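Local coordinates for TerD domain-containing protein (Streptomyces coelicolor A3, PDB 2QZ7) that is of unknown molecular function but belongs to the TerD family, probably linked to tellurium resistance, and binds sodium ions in the crystal, at residues V26-K31 with M93-D98. Numbering follows the deposited sequence.
Sequences VDVRLK and MTFELD
Strands 26-31 and 91-95 run antiparallel, and the first three residues of 26-31 pair with M93, T94 and F95. V26 with F95 and V28 with M93 are hydrogen-bonded pairs, each held by two backbone bonds. The straightest runs from F95 N to V26 O, 2.6 Å long and nearly along the C=O axis. D27 and T94 form the non-hydrogen-bonded pair between them, where T94 CA meets V26 O and D27 CA meets M93 O in CA-H...O contacts.

F95 and V26 share most of the apolar contact, V26 being the more deeply covered of the two, and with V28 and M93 they face the sandwich interior. F95 CB lies 3.6 Å from V26 CG1, the methyl set between the backbone N and carbonyl carbon of V26. With CG anti to its own carbonyl carbon (chi1 -51°), the F95 ring lies beside V26; F95 CD2 is 3.6 Å from both V26 CG1 and V26 O, and that oxygen lies in plane at the ring edge. Farther out, F95 CE2 reaches V28 CG2 at 3.8 Å. Beta-branched valines suit this place, being compact apolar side chains on an extended backbone beside a broad ring. L97, in the 3-10 turn after the strand, adds L97 CD1 against V26 CG1 at 3.8 Å.

The other face is partly exposed and suits polar residues: T94 OG1 passes 3.6 Å from D27 CB but hydrogen-bonds to E92, while D27 OD1 turns to R29 NE, which lies 3.3 Å away, a pairing of charges without a directed N-H.

Strand 26-31 is the central strand of its five-stranded sheet, with 129-134 on its other side. Inward, F95 rests on A48, V107 and V109 and V28 on V109, so this pair packs against strands 44-52 and 104-113 of the second sheet.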
ATOM      1  N   VAL A  26      11.237   5.708  -3.216  1.00 55.25           N
ATOM      2  CA  VAL A  26      10.891   4.783  -2.167  1.00 53.64           C
ATOM      3  C   VAL A  26      10.253   3.583  -2.839  1.00 51.43           C
ATOM      4  O   VAL A  26       9.689   3.715  -3.926  1.00 50.24           O
ATOM      5  CB  VAL A  26       9.941   5.446  -1.104  1.00 54.75           C
ATOM      6  CG1 VAL A  26       8.554   5.614  -1.620  1.00 53.83           C
ATOM      7  CG2 VAL A  26       9.923   4.645   0.164  1.00 55.96           C
ATOM      8  N   ASP A  27      10.398   2.413  -2.241  1.00 49.69           N
ATOM      9  CA  ASP A  27       9.692   1.236  -2.754  1.00 48.45           C
ATOM     10  C   ASP A  27       9.035   0.449  -1.642  1.00 47.40           C
ATOM     11  O   ASP A  27       9.406   0.571  -0.446  1.00 46.74           O
ATOM     12  CB  ASP A  27      10.594   0.337  -3.611  1.00 48.27           C
ATOM     13  CG  ASP A  27      11.558  -0.499  -2.780  1.00 49.47           C
ATOM     14  OD1 ASP A  27      11.537  -1.740  -2.880  1.00 50.28           O
ATOM     15  OD2 ASP A  27      12.369   0.079  -2.042  1.00 48.26           O
ATOM     16  N   VAL A  28       8.017  -0.312  -2.047  1.00 45.33           N
ATOM     17  CA  VAL A  28       7.249  -1.122  -1.163  1.00 44.04           C
ATOM     18  C   VAL A  28       7.259  -2.521  -1.774  1.00 44.54           C
ATOM     19  O   VAL A  28       6.932  -2.707  -2.945  1.00 44.16           O
ATOM     20  CB  VAL A  28       5.806  -0.590  -1.047  1.00 46.33           C
ATOM     21  CG1 VAL A  28       4.959  -1.476  -0.121  1.00 42.83           C
ATOM     22  CG2 VAL A  28       5.819   0.865  -0.539  1.00 43.05           C
ATOM     23  N   ARG A  29       7.677  -3.501  -0.991  1.00 44.00           N
ATOM     24  CA  ARG A  29       7.682  -4.907  -1.473  1.00 44.43           C
ATOM     25  C   ARG A  29       6.812  -5.725  -0.555  1.00 43.85           C
ATOM     26  O   ARG A  29       6.832  -5.522   0.681  1.00 43.49           O
ATOM     27  CB  ARG A  29       9.115  -5.473  -1.465  1.00 44.17           C
ATOM     28  CG  ARG A  29      10.034  -4.902  -2.542  1.00 45.93           C
ATOM     29  CD  ARG A  29      11.515  -5.291  -2.263  1.00 47.23           C
ATOM     30  NE  ARG A  29      11.999  -4.481  -1.144  1.00 45.86           N
ATOM     31  CZ  ARG A  29      13.156  -4.648  -0.508  1.00 49.36           C
ATOM     32  NH1 ARG A  29      13.976  -5.609  -0.866  1.00 48.59           N
ATOM     33  NH2 ARG A  29      13.496  -3.828   0.483  1.00 48.78           N
ATOM     34  N   LEU A  30       6.096  -6.684  -1.148  1.00 43.53           N
ATOM     35  CA  LEU A  30       5.110  -7.474  -0.425  1.00 43.34           C
ATOM     36  C   LEU A  30       5.301  -8.983  -0.690  1.00 43.50           C
ATOM     37  O   LEU A  30       5.545  -9.378  -1.835  1.00 42.74           O
ATOM     38  CB  LEU A  30       3.714  -7.037  -0.894  1.00 43.57           C
ATOM     39  CG  LEU A  30       2.503  -7.895  -0.488  1.00 44.73           C
ATOM     40  CD1 LEU A  30       2.333  -7.834   1.026  1.00 42.20           C
ATOM     41  CD2 LEU A  30       1.262  -7.309  -1.192  1.00 41.77           C
ATOM     42  N   LYS A  31       5.251  -9.804   0.370  1.00 42.70           N
ATOM     43  CA  LYS A  31       5.299 -11.277   0.239  1.00 42.84           C
ATOM     44  C   LYS A  31       4.100 -11.870   0.953  1.00 42.15           C
ATOM     45  O   LYS A  31       3.550 -11.240   1.852  1.00 42.71           O
ATOM     46  CB  LYS A  31       6.606 -11.835   0.858  1.00 42.50           C
ATOM     47  CG  LYS A  31       6.770 -11.542   2.361  1.00 41.52           C
ATOM     48  CD  LYS A  31       8.040 -12.214   2.924  1.00 45.07           C
ATOM     49  CE  LYS A  31       8.149 -12.008   4.440  1.00 48.48           C
ATOM     50  NZ  LYS A  31       9.232 -12.861   5.076  1.00 49.22           N
HETATM   51  N   MSE A  93       6.081  -1.987  -5.537  1.00 42.45           N
HETATM   52  CA  MSE A  93       5.698  -0.709  -6.091  1.00 42.20           C
HETATM   53  C   MSE A  93       6.801   0.286  -5.747  1.00 42.56           C
HETATM   54  O   MSE A  93       7.153   0.466  -4.562  1.00 40.72           O
HETATM   55  CB  MSE A  93       4.361  -0.240  -5.449  1.00 43.88           C
HETATM   56  CG  MSE A  93       3.801   1.053  -6.118  1.00 40.54           C
HETATM   57 SE   MSE A  93       2.111   1.620  -5.421  0.80 47.05          SE
HETATM   58  CE  MSE A  93       1.054   0.211  -6.187  1.00 39.48           C
ATOM     59  N   THR A  94       7.345   0.932  -6.776  1.00 42.69           N
ATOM     60  CA  THR A  94       8.363   1.990  -6.582  1.00 43.87           C
ATOM     61  C   THR A  94       7.812   3.414  -6.825  1.00 43.99           C
ATOM     62  O   THR A  94       7.196   3.665  -7.850  1.00 44.73           O
ATOM     63  CB  THR A  94       9.555   1.696  -7.495  1.00 43.95           C
ATOM     64  OG1 THR A  94      10.095   0.410  -7.165  1.00 44.84           O
ATOM     65  CG2 THR A  94      10.671   2.780  -7.409  1.00 46.11           C
ATOM     66  N   PHE A  95       8.104   4.356  -5.926  1.00 43.94           N
ATOM     67  CA  PHE A  95       7.662   5.739  -6.065  1.00 44.49           C
ATOM     68  C   PHE A  95       8.831   6.657  -6.272  1.00 45.51           C
ATOM     69  O   PHE A  95       9.779   6.636  -5.479  1.00 46.27           O
ATOM     70  CB  PHE A  95       6.935   6.267  -4.798  1.00 42.40           C
ATOM     71  CG  PHE A  95       5.826   5.377  -4.298  1.00 44.39           C
ATOM     72  CD1 PHE A  95       4.504   5.843  -4.307  1.00 43.91           C
ATOM     73  CD2 PHE A  95       6.084   4.089  -3.822  1.00 43.57           C
ATOM     74  CE1 PHE A  95       3.480   5.050  -3.847  1.00 43.64           C
ATOM     75  CE2 PHE A  95       5.035   3.278  -3.346  1.00 41.31           C
ATOM     76  CZ  PHE A  95       3.742   3.790  -3.356  1.00 42.93           C
ATOM     77  N   GLU A  96       8.745   7.491  -7.301  1.00 44.90           N
ATOM     78  CA  GLU A  96       9.727   8.516  -7.506  1.00 45.97           C
ATOM     79  C   GLU A  96       9.023   9.746  -7.002  1.00 45.43           C
ATOM     80  O   GLU A  96       8.493  10.523  -7.785  1.00 45.63           O
ATOM     81  CB  GLU A  96      10.112   8.647  -8.989  1.00 45.37           C
ATOM     82  CG  GLU A  96      10.720   7.390  -9.647  1.00 50.60           C
ATOM     83  CD  GLU A  96      12.029   6.896  -8.999  1.00 56.38           C
ATOM     84  OE1 GLU A  96      12.859   7.720  -8.526  1.00 58.58           O
ATOM     85  OE2 GLU A  96      12.235   5.653  -8.976  1.00 60.07           O
ATOM     86  N   LEU A  97       8.993   9.879  -5.678  1.00 46.21           N
ATOM     87  CA  LEU A  97       8.329  10.984  -4.956  1.00 46.26           C
ATOM     88  C   LEU A  97       8.747  12.377  -5.452  1.00 46.62           C
ATOM     89  O   LEU A  97       7.917  13.263  -5.639  1.00 46.29           O
ATOM     90  CB  LEU A  97       8.583  10.831  -3.448  1.00 45.77           C
ATOM     91  CG  LEU A  97       8.012   9.527  -2.823  1.00 45.27           C
ATOM     92  CD1 LEU A  97       8.368   9.430  -1.352  1.00 43.06           C
ATOM     93  CD2 LEU A  97       6.533   9.436  -2.970  1.00 45.45           C
ATOM     94  N   ASP A  98      10.034  12.538  -5.708  1.00 48.02           N
ATOM     95  CA  ASP A  98      10.589  13.818  -6.136  1.00 49.41           C
ATOM     96  C   ASP A  98      10.058  14.270  -7.496  1.00 49.76           C
ATOM     97  O   ASP A  98      10.149  15.430  -7.827  1.00 50.22           O
ATOM     98  CB  ASP A  98      12.120  13.776  -6.107  1.00 50.28           C
ATOM     99  CG  ASP A  98      12.729  12.753  -7.086  1.00 52.50           C
ATOM    100  OD1 ASP A  98      13.892  12.994  -7.481  1.00 56.59           O
ATOM    101  OD2 ASP A  98      12.108  11.703  -7.426  1.00 53.94           O
TER